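PDB 2CZD: orotidine 5'-phosphate decarboxylase from Pyrococcus horikoshii, which probably catalyses the decarboxylation of orotidine 5'-monophosphate to uridine 5'-monophosphate, the last step of de novo UMP synthesis. Local coordinates for residues I28-P33 with V52-D57; D41-L46 with R72-A77; A79-V84 with E101-V106. All blocks are in the same frame, centred on the assembly; numbering follows the deposited sequence.

Overall arrangement
All three contacts belong to one closed eight-stranded parallel barrel and its shell of helices. Interactions 1 and 3 are strand pairings whose centres lie about 10 Å apart. Strands 53-60 and 81-85 join them, with A56 N 2.8 Å from Y81 O. Interaction 2 lies on the outside, about 10 Å from interaction 1 and 15 Å from interaction 3 between centres, and packs helices 41-50 and 64-76 against the wall: A56 CB is 3.6 Å from V74 CG1, and F75 CZ is 3.5 Å from V82 CG2. The substrate-binding residues K29 and D57 sit in interaction 1; from interaction 3, I83 CD1 comes within 3.5 Å of D57 OD1.

Interaction 1: I28-P33 with V52-D57; sequences IKVNWP and VEIIAD
K29 and D57 each turn CG anti to the backbone N (chi1 -180° and -171°), and the lysine chain then bends at chi3 and chi4 to bring NZ to the carboxylate. NZ lies 2.8 Å from D57 OD2, a salt bridge that uses the anti lone pair of that oxygen. The lysine stem packs over the aspartate as well, CG resting 3.6 Å from D57 CB. The other oxygen, OD1, forms a salt bridge with K59, the proton donor, so the carboxylate lies between two ammonium groups. An alanine at K29 would probably cost OD2 the ammonium partner from strand 27-31 and open a gap beside D57 CB. Parallel pairing fixes this register: I28 N to E53 O (2.9 Å) is followed by I55 N to I28 O, V30 N to I55 O and D57 N to V30 O (2.8 Å). On the opposite face of the sheet V30 CG2 approaches I54 CG2 at 4.2 Å, while I28 CG1 meets V52 CG1 at 3.8 Å, the two side chains crossing at about a right angle. Adjacent parallel strands paired in this way belong to the TIM barrel, and the K29-D57 pair on its inner face is part of the substrate-binding site of OMP decarboxylase.

Interaction 2: D41-L46 with R72-A77; sequences DIIRRL and RKVFGA
I43 and R44 of helix 41-50 meet the 72-77 segment of the next helix, at A77, a contact between neighbouring helices in the outer layer of the TIM barrel. R44 can be followed outward. Its CB lies 3.1 Å from A77 O, and CG, anti to the backbone N (chi1 179°), is farther off at 4.0 Å. CD remains 3.8 Å from A77 O. Bends at chi2 and chi3 fold the chain back, and A77 O then lies 3.3 Å above one face of the guanidinium, offset toward its rim. NE and CZ are the guanidinium atoms closest to this oxygen, but NE has a poor angle to it and makes no hydrogen bond there. At the tip NH2 reaches G76 O near the guanidinium plane, yet the N-H...O angle of 124° makes this a weak hydrogen bond. One arginine thus meets two successive carbonyls, A77 O over a face and G76 O at the edge. Deeper in, I43 supplies the apolar half: its CB faces A77 CB at 4.1 Å, and its CG2 lies against A77 O. I43 also packs on I54 of the barrel wall, while V74 reaches A56 and L58 of the same strand. The I43 and V74 side chains cross at about a right angle, with I43 CD1 3.9 Å from V74 CG1.

Interaction 3: A79-V84 with E101-V106; sequences ADYVIV and EIIMVV
Y81, I83 and V84 meet E101, I103, M104 and V105 across two neighbouring parallel strands of the TIM barrel, the ends of a beta-alpha-beta unit that passes through helix 90-97. The strand axes are 4.5 Å apart at closest and cross at -27°. Four backbone bonds hold the register: V82 N to E101 O, I103 N to V82 O, V84 N to I103 O and V105 N to V84 O.

On the face holding Y81, I83 and I103, the branched side chains interlock. I103 lies between its two neighbours: CD1 reaches Y81 CB at 4.0 Å, while CB and CG2 receive I83 CG1, which comes within 3.9 Å of CB. The other branch of I83, CG2, packs against V105 CG2 at 3.7 Å, the two side chains crossing at about a right angle. On the face turned to the helices, V84 CG2 projects between I102 CD1 and M104 CG, the latter 4.0 Å away. V84 and I102 also pack on V96 of helix 90-97, and M104 continues onto helix 121-131.

Y81 and E101 run side by side in the same direction, with ring and carboxylate planes 53° apart. E101 CB lies 3.6 Å from Y81 CD2. The tyrosine hydroxyl has E53 as its partner on the preceding strand, and one water donates to both Y81 OH (2.8 Å) and E101 OE2 (2.9 Å).

Interaction 1: I28-P33 with V52-D57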
loop_
_atom_site.group_PDB
_atom_site.type_symbol
_atom_site.label_atom_id
_atom_site.label_comp_id
_atom_site.label_asym_id
_atom_site.label_seq_id
_atom_site.Cartn_x
_atom_site.Cartn_y
_atom_site.Cartn_z
ATOM N N ILE B 28 -11.005 10.567 -12.318
ATOM C CA ILE B 28 -11.651 9.471 -11.621
ATOM C C ILE B 28 -10.547 8.879 -10.757
ATOM O O ILE B 28 -9.426 8.664 -11.235
ATOM C CB ILE B 28 -12.129 8.383 -12.592
ATOM C CG1 ILE B 28 -13.199 8.963 -13.521
ATOM C CG2 ILE B 28 -12.655 7.188 -11.817
ATOM C CD1 ILE B 28 -13.505 8.070 -14.721
ATOM N N LYS B 29 -10.847 8.651 -9.490
ATOM C CA LYS B 29 -9.872 8.048 -8.580
ATOM C C LYS B 29 -10.325 6.625 -8.227
ATOM O O LYS B 29 -11.475 6.403 -7.815
ATOM C CB LYS B 29 -9.743 8.892 -7.299
ATOM C CG LYS B 29 -8.729 8.328 -6.284
ATOM C CD LYS B 29 -8.602 9.287 -5.104
ATOM C CE LYS B 29 -9.780 9.164 -4.118
ATOM N NZ LYS B 29 -9.802 7.831 -3.436
ATOM N N VAL B 30 -9.427 5.661 -8.397
ATOM C CA VAL B 30 -9.749 4.274 -8.086
ATOM C C VAL B 30 -8.853 3.799 -6.945
ATOM O O VAL B 30 -7.759 4.326 -6.744
ATOM C CB VAL B 30 -9.578 3.350 -9.321
ATOM C CG1 VAL B 30 -10.496 3.829 -10.457
ATOM C CG2 VAL B 30 -8.122 3.332 -9.773
ATOM N N ASN B 31 -9.318 2.815 -6.187
ATOM C CA ASN B 31 -8.521 2.318 -5.062
ATOM C C ASN B 31 -8.210 0.823 -5.158
ATOM O O ASN B 31 -8.580 0.173 -6.130
ATOM C CB ASN B 31 -9.230 2.636 -3.744
ATOM C CG ASN B 31 -10.616 2.028 -3.660
ATOM O OD1 ASN B 31 -10.968 1.142 -4.429
ATOM N ND2 ASN B 31 -11.402 2.488 -2.698
ATOM N N TRP B 32 -7.490 0.281 -4.178
ATOM C CA TRP B 32 -7.177 -1.146 -4.225
ATOM C C TRP B 32 -8.436 -2.042 -4.222
ATOM O O TRP B 32 -8.498 -3.022 -4.962
ATOM C CB TRP B 32 -6.237 -1.543 -3.063
ATOM C CG TRP B 32 -4.758 -1.203 -3.263
ATOM C CD1 TRP B 32 -3.969 -0.495 -2.399
ATOM C CD2 TRP B 32 -3.887 -1.670 -4.305
ATOM N NE1 TRP B 32 -2.664 -0.499 -2.832
ATOM C CE2 TRP B 32 -2.579 -1.213 -3.995
ATOM C CE3 TRP B 32 -4.078 -2.433 -5.460
ATOM C CZ2 TRP B 32 -1.474 -1.497 -4.797
ATOM C CZ3 TRP B 32 -2.962 -2.721 -6.271
ATOM C CH2 TRP B 32 -1.676 -2.248 -5.924
ATOM N N PRO B 33 -9.451 -1.717 -3.403
ATOM C CA PRO B 33 -10.646 -2.575 -3.410
ATOM C C PRO B 33 -11.247 -2.772 -4.804
ATOM O O PRO B 33 -11.632 -3.884 -5.163
ATOM C CB PRO B 33 -11.602 -1.853 -2.458
ATOM C CG PRO B 33 -10.637 -1.299 -1.396
ATOM C CD PRO B 33 -9.421 -0.836 -2.218
ATOM N N VAL B 52 -11.502 9.952 -19.408
ATOM C CA VAL B 52 -11.240 10.812 -18.249
ATOM C C VAL B 52 -9.943 10.352 -17.571
ATOM O O VAL B 52 -9.684 9.148 -17.494
ATOM C CB VAL B 52 -12.382 10.726 -17.226
ATOM C CG1 VAL B 52 -12.057 11.588 -16.016
ATOM C CG2 VAL B 52 -13.690 11.234 -17.860
ATOM N N GLU B 53 -9.137 11.299 -17.098
ATOM C CA GLU B 53 -7.872 10.956 -16.436
ATOM C C GLU B 53 -8.126 10.137 -15.181
ATOM O O GLU B 53 -9.124 10.330 -14.492
ATOM C CB GLU B 53 -7.081 12.221 -16.096
ATOM C CG GLU B 53 -6.337 12.782 -17.311
ATOM C CD GLU B 53 -5.502 13.998 -16.994
ATOM O OE1 GLU B 53 -4.800 14.470 -17.914
ATOM O OE2 GLU B 53 -5.540 14.489 -15.845
ATOM N N ILE B 54 -7.204 9.220 -14.891
ATOM C CA ILE B 54 -7.340 8.335 -13.738
ATOM C C ILE B 54 -6.248 8.445 -12.694
ATOM O O ILE B 54 -5.057 8.473 -13.020
ATOM C CB ILE B 54 -7.404 6.853 -14.207
ATOM C CG1 ILE B 54 -8.632 6.652 -15.104
ATOM C CG2 ILE B 54 -7.469 5.912 -13.009
ATOM C CD1 ILE B 54 -8.650 5.308 -15.797
ATOM N N ILE B 55 -6.670 8.559 -11.442
ATOM C CA ILE B 55 -5.741 8.567 -10.325
ATOM C C ILE B 55 -5.864 7.210 -9.631
ATOM O O ILE B 55 -6.968 6.795 -9.266
ATOM C CB ILE B 55 -6.090 9.631 -9.269
ATOM C CG1 ILE B 55 -5.941 11.025 -9.856
ATOM C CG2 ILE B 55 -5.142 9.488 -8.038
ATOM C CD1 ILE B 55 -6.609 12.124 -8.974
ATOM N N ALA B 56 -4.745 6.512 -9.442
ATOM C CA ALA B 56 -4.763 5.235 -8.725
ATOM C C ALA B 56 -4.329 5.547 -7.290
ATOM O O ALA B 56 -3.144 5.830 -7.032
ATOM C CB ALA B 56 -3.807 4.226 -9.385
ATOM N N ASP B 57 -5.307 5.540 -6.384
ATOM C CA ASP B 57 -5.110 5.866 -4.972
ATOM C C ASP B 57 -4.599 4.607 -4.289
ATOM O O ASP B 57 -5.340 3.907 -3.588
ATOM C CB ASP B 57 -6.446 6.320 -4.356
ATOM C CG ASP B 57 -6.284 6.874 -2.956
ATOM O OD1 ASP B 57 -5.185 6.736 -2.388
ATOM O OD2 ASP B 57 -7.259 7.433 -2.409
HETATM O O HOH W 1 -6.508 1.763 -1.830
#

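Interaction 2: D41-L46 with R72-A77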
loop_
_atom_site.group_PDB
_atom_site.type_symbol
_atom_site.label_atom_id
_atom_site.label_comp_id
_atom_site.label_asym_id
_atom_site.label_seq_id
_atom_site.Cartn_x
_atom_site.Cartn_y
_atom_site.Cartn_z
ATOM N N ASP B 41 -7.363 -4.329 -14.981
ATOM C CA ASP B 41 -7.889 -3.888 -16.273
ATOM C C ASP B 41 -9.111 -2.970 -16.162
ATOM O O ASP B 41 -9.543 -2.393 -17.172
ATOM C CB ASP B 41 -8.242 -5.082 -17.168
ATOM C CG ASP B 41 -7.020 -5.709 -17.815
ATOM O OD1 ASP B 41 -6.145 -4.957 -18.285
ATOM O OD2 ASP B 41 -6.934 -6.956 -17.872
ATOM N N ILE B 42 -9.684 -2.842 -14.965
ATOM C CA ILE B 42 -10.820 -1.941 -14.792
ATOM C C ILE B 42 -10.297 -0.540 -15.126
ATOM O O ILE B 42 -11.036 0.339 -15.577
ATOM C CB ILE B 42 -11.383 -1.967 -13.322
ATOM C CG1 ILE B 42 -12.640 -1.102 -13.207
ATOM C CG2 ILE B 42 -10.361 -1.412 -12.329
ATOM C CD1 ILE B 42 -13.817 -1.600 -14.009
ATOM N N ILE B 43 -9.009 -0.329 -14.897
ATOM C CA ILE B 43 -8.433 0.974 -15.199
ATOM C C ILE B 43 -8.438 1.230 -16.712
ATOM O O ILE B 43 -8.771 2.324 -17.156
ATOM C CB ILE B 43 -6.989 1.085 -14.658
ATOM C CG1 ILE B 43 -7.022 1.123 -13.133
ATOM C CG2 ILE B 43 -6.324 2.342 -15.172
ATOM C CD1 ILE B 43 -5.643 0.973 -12.496
ATOM N N ARG B 44 -8.079 0.220 -17.502
ATOM C CA ARG B 44 -8.059 0.405 -18.948
ATOM C C ARG B 44 -9.476 0.521 -19.469
ATOM O O ARG B 44 -9.742 1.312 -20.383
ATOM C CB ARG B 44 -7.338 -0.743 -19.663
ATOM C CG ARG B 44 -7.315 -0.604 -21.203
ATOM C CD ARG B 44 -6.531 0.634 -21.708
ATOM N NE ARG B 44 -5.083 0.536 -21.485
ATOM C CZ ARG B 44 -4.241 1.562 -21.576
ATOM N NH1 ARG B 44 -4.692 2.770 -21.890
ATOM N NH2 ARG B 44 -2.946 1.388 -21.341
ATOM N N ARG B 45 -10.390 -0.255 -18.895
ATOM C CA ARG B 45 -11.783 -0.191 -19.332
ATOM C C ARG B 45 -12.297 1.231 -19.106
ATOM O O ARG B 45 -12.925 1.827 -19.991
ATOM C CB ARG B 45 -12.650 -1.177 -18.546
ATOM C CG ARG B 45 -12.280 -2.635 -18.723
ATOM C CD ARG B 45 -13.057 -3.504 -17.735
ATOM N NE ARG B 45 -14.491 -3.277 -17.866
ATOM C CZ ARG B 45 -15.418 -3.827 -17.090
ATOM N NH1 ARG B 45 -15.068 -4.649 -16.106
ATOM N NH2 ARG B 45 -16.701 -3.563 -17.310
ATOM N N LEU B 46 -12.024 1.775 -17.920
ATOM C CA LEU B 46 -12.452 3.126 -17.592
ATOM C C LEU B 46 -11.806 4.136 -18.543
ATOM O O LEU B 46 -12.481 5.041 -19.046
ATOM C CB LEU B 46 -12.095 3.469 -16.133
ATOM C CG LEU B 46 -12.965 2.874 -15.011
ATOM C CD1 LEU B 46 -12.251 3.016 -13.659
ATOM C CD2 LEU B 46 -14.330 3.564 -14.990
ATOM N N ARG B 72 4.598 0.277 -12.792
ATOM C CA ARG B 72 4.690 -0.146 -14.180
ATOM C C ARG B 72 3.386 -0.790 -14.629
ATOM O O ARG B 72 2.884 -0.468 -15.701
ATOM C CB ARG B 72 5.855 -1.128 -14.346
ATOM C CG ARG B 72 6.113 -1.589 -15.768
ATOM C CD ARG B 72 7.516 -2.189 -15.849
ATOM N NE ARG B 72 7.588 -3.320 -16.765
ATOM C CZ ARG B 72 7.535 -3.226 -18.089
ATOM N NH1 ARG B 72 7.412 -2.035 -18.672
ATOM N NH2 ARG B 72 7.604 -4.325 -18.834
ATOM N N LYS B 73 2.839 -1.693 -13.814
ATOM C CA LYS B 73 1.581 -2.367 -14.148
ATOM C C LYS B 73 0.373 -1.413 -14.168
ATOM O O LYS B 73 -0.462 -1.459 -15.077
ATOM C CB LYS B 73 1.316 -3.473 -13.122
ATOM C CG LYS B 73 0.119 -4.348 -13.405
ATOM C CD LYS B 73 0.439 -5.328 -14.536
ATOM C CE LYS B 73 -0.691 -6.343 -14.720
ATOM N NZ LYS B 73 -0.354 -7.252 -15.866
ATOM N N VAL B 74 0.281 -0.549 -13.160
ATOM C CA VAL B 74 -0.846 0.372 -13.038
ATOM C C VAL B 74 -0.810 1.520 -14.056
ATOM O O VAL B 74 -1.841 1.827 -14.661
ATOM C CB VAL B 74 -0.913 0.879 -11.571
ATOM C CG1 VAL B 74 -2.002 1.903 -11.396
ATOM C CG2 VAL B 74 -1.197 -0.308 -10.659
ATOM N N PHE B 75 0.342 2.153 -14.267
ATOM C CA PHE B 75 0.417 3.199 -15.302
ATOM C C PHE B 75 0.193 2.482 -16.631
ATOM O O PHE B 75 -0.438 3.018 -17.549
ATOM C CB PHE B 75 1.791 3.871 -15.328
ATOM C CG PHE B 75 2.002 4.882 -14.220
ATOM C CD1 PHE B 75 1.121 5.955 -14.047
ATOM C CD2 PHE B 75 3.117 4.802 -13.399
ATOM C CE1 PHE B 75 1.366 6.937 -13.063
ATOM C CE2 PHE B 75 3.364 5.765 -12.424
ATOM C CZ PHE B 75 2.490 6.835 -12.254
ATOM N N GLY B 76 0.709 1.257 -16.713
ATOM C CA GLY B 76 0.558 0.443 -17.912
ATOM C C GLY B 76 -0.888 0.164 -18.294
ATOM O O GLY B 76 -1.238 0.095 -19.479
ATOM N N ALA B 77 -1.737 0.024 -17.284
ATOM C CA ALA B 77 -3.157 -0.245 -17.491
ATOM C C ALA B 77 -3.942 1.015 -17.830
ATOM O O ALA B 77 -5.112 0.934 -18.197
ATOM C CB ALA B 77 -3.744 -0.918 -16.242
#

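Interaction 3: A79-V84 with E101-V106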
loop_
_atom_site.group_PDB
_atom_site.type_symbol
_atom_site.label_atom_id
_atom_site.label_comp_id
_atom_site.label_asym_id
_atom_site.label_seq_id
_atom_site.Cartn_x
_atom_site.Cartn_y
_atom_site.Cartn_z
ATOM N N ALA B 79 -3.509 4.254 -15.801
ATOM C CA ALA B 79 -3.514 5.308 -14.787
ATOM C C ALA B 79 -2.671 6.476 -15.245
ATOM O O ALA B 79 -1.632 6.293 -15.887
ATOM C CB ALA B 79 -2.954 4.788 -13.435
ATOM N N ASP B 80 -3.121 7.680 -14.907
ATOM C CA ASP B 80 -2.391 8.892 -15.228
ATOM C C ASP B 80 -1.597 9.382 -14.025
ATOM O O ASP B 80 -0.597 10.073 -14.188
ATOM C CB ASP B 80 -3.354 9.982 -15.692
ATOM C CG ASP B 80 -4.009 9.629 -16.994
ATOM O OD1 ASP B 80 -3.323 9.693 -18.046
ATOM O OD2 ASP B 80 -5.198 9.272 -16.954
ATOM N N TYR B 81 -2.052 9.036 -12.819
ATOM C CA TYR B 81 -1.357 9.450 -11.593
ATOM C C TYR B 81 -1.432 8.340 -10.573
ATOM O O TYR B 81 -2.418 7.613 -10.514
ATOM C CB TYR B 81 -2.000 10.684 -10.925
ATOM C CG TYR B 81 -2.265 11.843 -11.839
ATOM C CD1 TYR B 81 -3.438 11.890 -12.594
ATOM C CD2 TYR B 81 -1.335 12.868 -11.987
ATOM C CE1 TYR B 81 -3.676 12.941 -13.481
ATOM C CE2 TYR B 81 -1.564 13.930 -12.881
ATOM C CZ TYR B 81 -2.735 13.945 -13.621
ATOM O OH TYR B 81 -2.935 14.948 -14.547
ATOM N N VAL B 82 -0.393 8.219 -9.748
ATOM C CA VAL B 82 -0.416 7.229 -8.683
ATOM C C VAL B 82 -0.142 7.968 -7.384
ATOM O O VAL B 82 0.784 8.791 -7.319
ATOM C CB VAL B 82 0.696 6.144 -8.874
ATOM C CG1 VAL B 82 0.828 5.306 -7.613
ATOM C CG2 VAL B 82 0.347 5.233 -10.057
ATOM N N ILE B 83 -0.971 7.706 -6.367
ATOM C CA ILE B 83 -0.759 8.299 -5.041
ATOM C C ILE B 83 0.262 7.444 -4.282
ATOM O O ILE B 83 0.109 6.222 -4.160
ATOM C CB ILE B 83 -2.082 8.394 -4.260
ATOM C CG1 ILE B 83 -2.995 9.378 -4.991
ATOM C CG2 ILE B 83 -1.841 8.874 -2.801
ATOM C CD1 ILE B 83 -4.404 9.559 -4.372
ATOM N N VAL B 84 1.299 8.101 -3.766
ATOM C CA VAL B 84 2.373 7.416 -3.060
ATOM C C VAL B 84 2.648 8.080 -1.725
ATOM O O VAL B 84 2.470 9.297 -1.572
ATOM C CB VAL B 84 3.679 7.449 -3.897
ATOM C CG1 VAL B 84 3.456 6.795 -5.239
ATOM C CG2 VAL B 84 4.138 8.898 -4.068
ATOM N N GLU B 101 3.209 10.336 -13.447
ATOM C CA GLU B 101 2.973 11.404 -12.479
ATOM C C GLU B 101 2.466 10.880 -11.151
ATOM O O GLU B 101 1.730 9.891 -11.075
ATOM C CB GLU B 101 2.023 12.449 -13.071
ATOM C CG GLU B 101 2.644 13.131 -14.296
ATOM C CD GLU B 101 1.810 14.263 -14.836
ATOM O OE1 GLU B 101 1.830 15.343 -14.219
ATOM O OE2 GLU B 101 1.126 14.069 -15.872
ATOM N N ILE B 102 2.871 11.570 -10.094
ATOM C CA ILE B 102 2.534 11.154 -8.757
ATOM C C ILE B 102 1.889 12.230 -7.921
ATOM O O ILE B 102 2.007 13.425 -8.201
ATOM C CB ILE B 102 3.797 10.677 -7.988
ATOM C CG1 ILE B 102 4.841 11.800 -7.912
ATOM C CG2 ILE B 102 4.389 9.433 -8.679
ATOM C CD1 ILE B 102 5.950 11.568 -6.850
ATOM N N ILE B 103 1.198 11.784 -6.882
ATOM C CA ILE B 103 0.553 12.665 -5.907
ATOM C C ILE B 103 1.074 12.113 -4.582
ATOM O O ILE B 103 0.968 10.915 -4.335
ATOM C CB ILE B 103 -0.984 12.545 -5.965
ATOM C CG1 ILE B 103 -1.486 13.193 -7.260
ATOM C CG2 ILE B 103 -1.625 13.209 -4.705
ATOM C CD1 ILE B 103 -2.918 12.819 -7.626
ATOM N N MET B 104 1.629 12.971 -3.727
ATOM C CA MET B 104 2.219 12.517 -2.466
ATOM C C MET B 104 1.371 12.727 -1.231
ATOM O O MET B 104 0.684 13.719 -1.106
ATOM C CB MET B 104 3.583 13.205 -2.259
ATOM C CG MET B 104 4.611 12.797 -3.304
ATOM S SD MET B 104 6.145 13.784 -3.225
ATOM C CE MET B 104 6.788 13.333 -1.576
ATOM N N VAL B 105 1.449 11.777 -0.299
ATOM C CA VAL B 105 0.713 11.872 0.952
ATOM C C VAL B 105 1.598 12.580 1.965
ATOM O O VAL B 105 2.695 12.093 2.303
ATOM C CB VAL B 105 0.382 10.474 1.548
ATOM C CG1 VAL B 105 -0.261 10.638 2.941
ATOM C CG2 VAL B 105 -0.524 9.691 0.605
ATOM N N VAL B 106 1.118 13.721 2.451
ATOM C CA VAL B 106 1.859 14.476 3.448
ATOM C C VAL B 106 1.105 14.620 4.763
ATOM O O VAL B 106 1.677 15.019 5.774
ATOM C CB VAL B 106 2.239 15.885 2.919
ATOM C CG1 VAL B 106 3.007 15.750 1.618
ATOM C CG2 VAL B 106 0.989 16.762 2.743
HETATM O O HOH W 2 1.648 9.682 -15.887
HETATM O O HOH W 3 -0.682 16.366 -15.555
#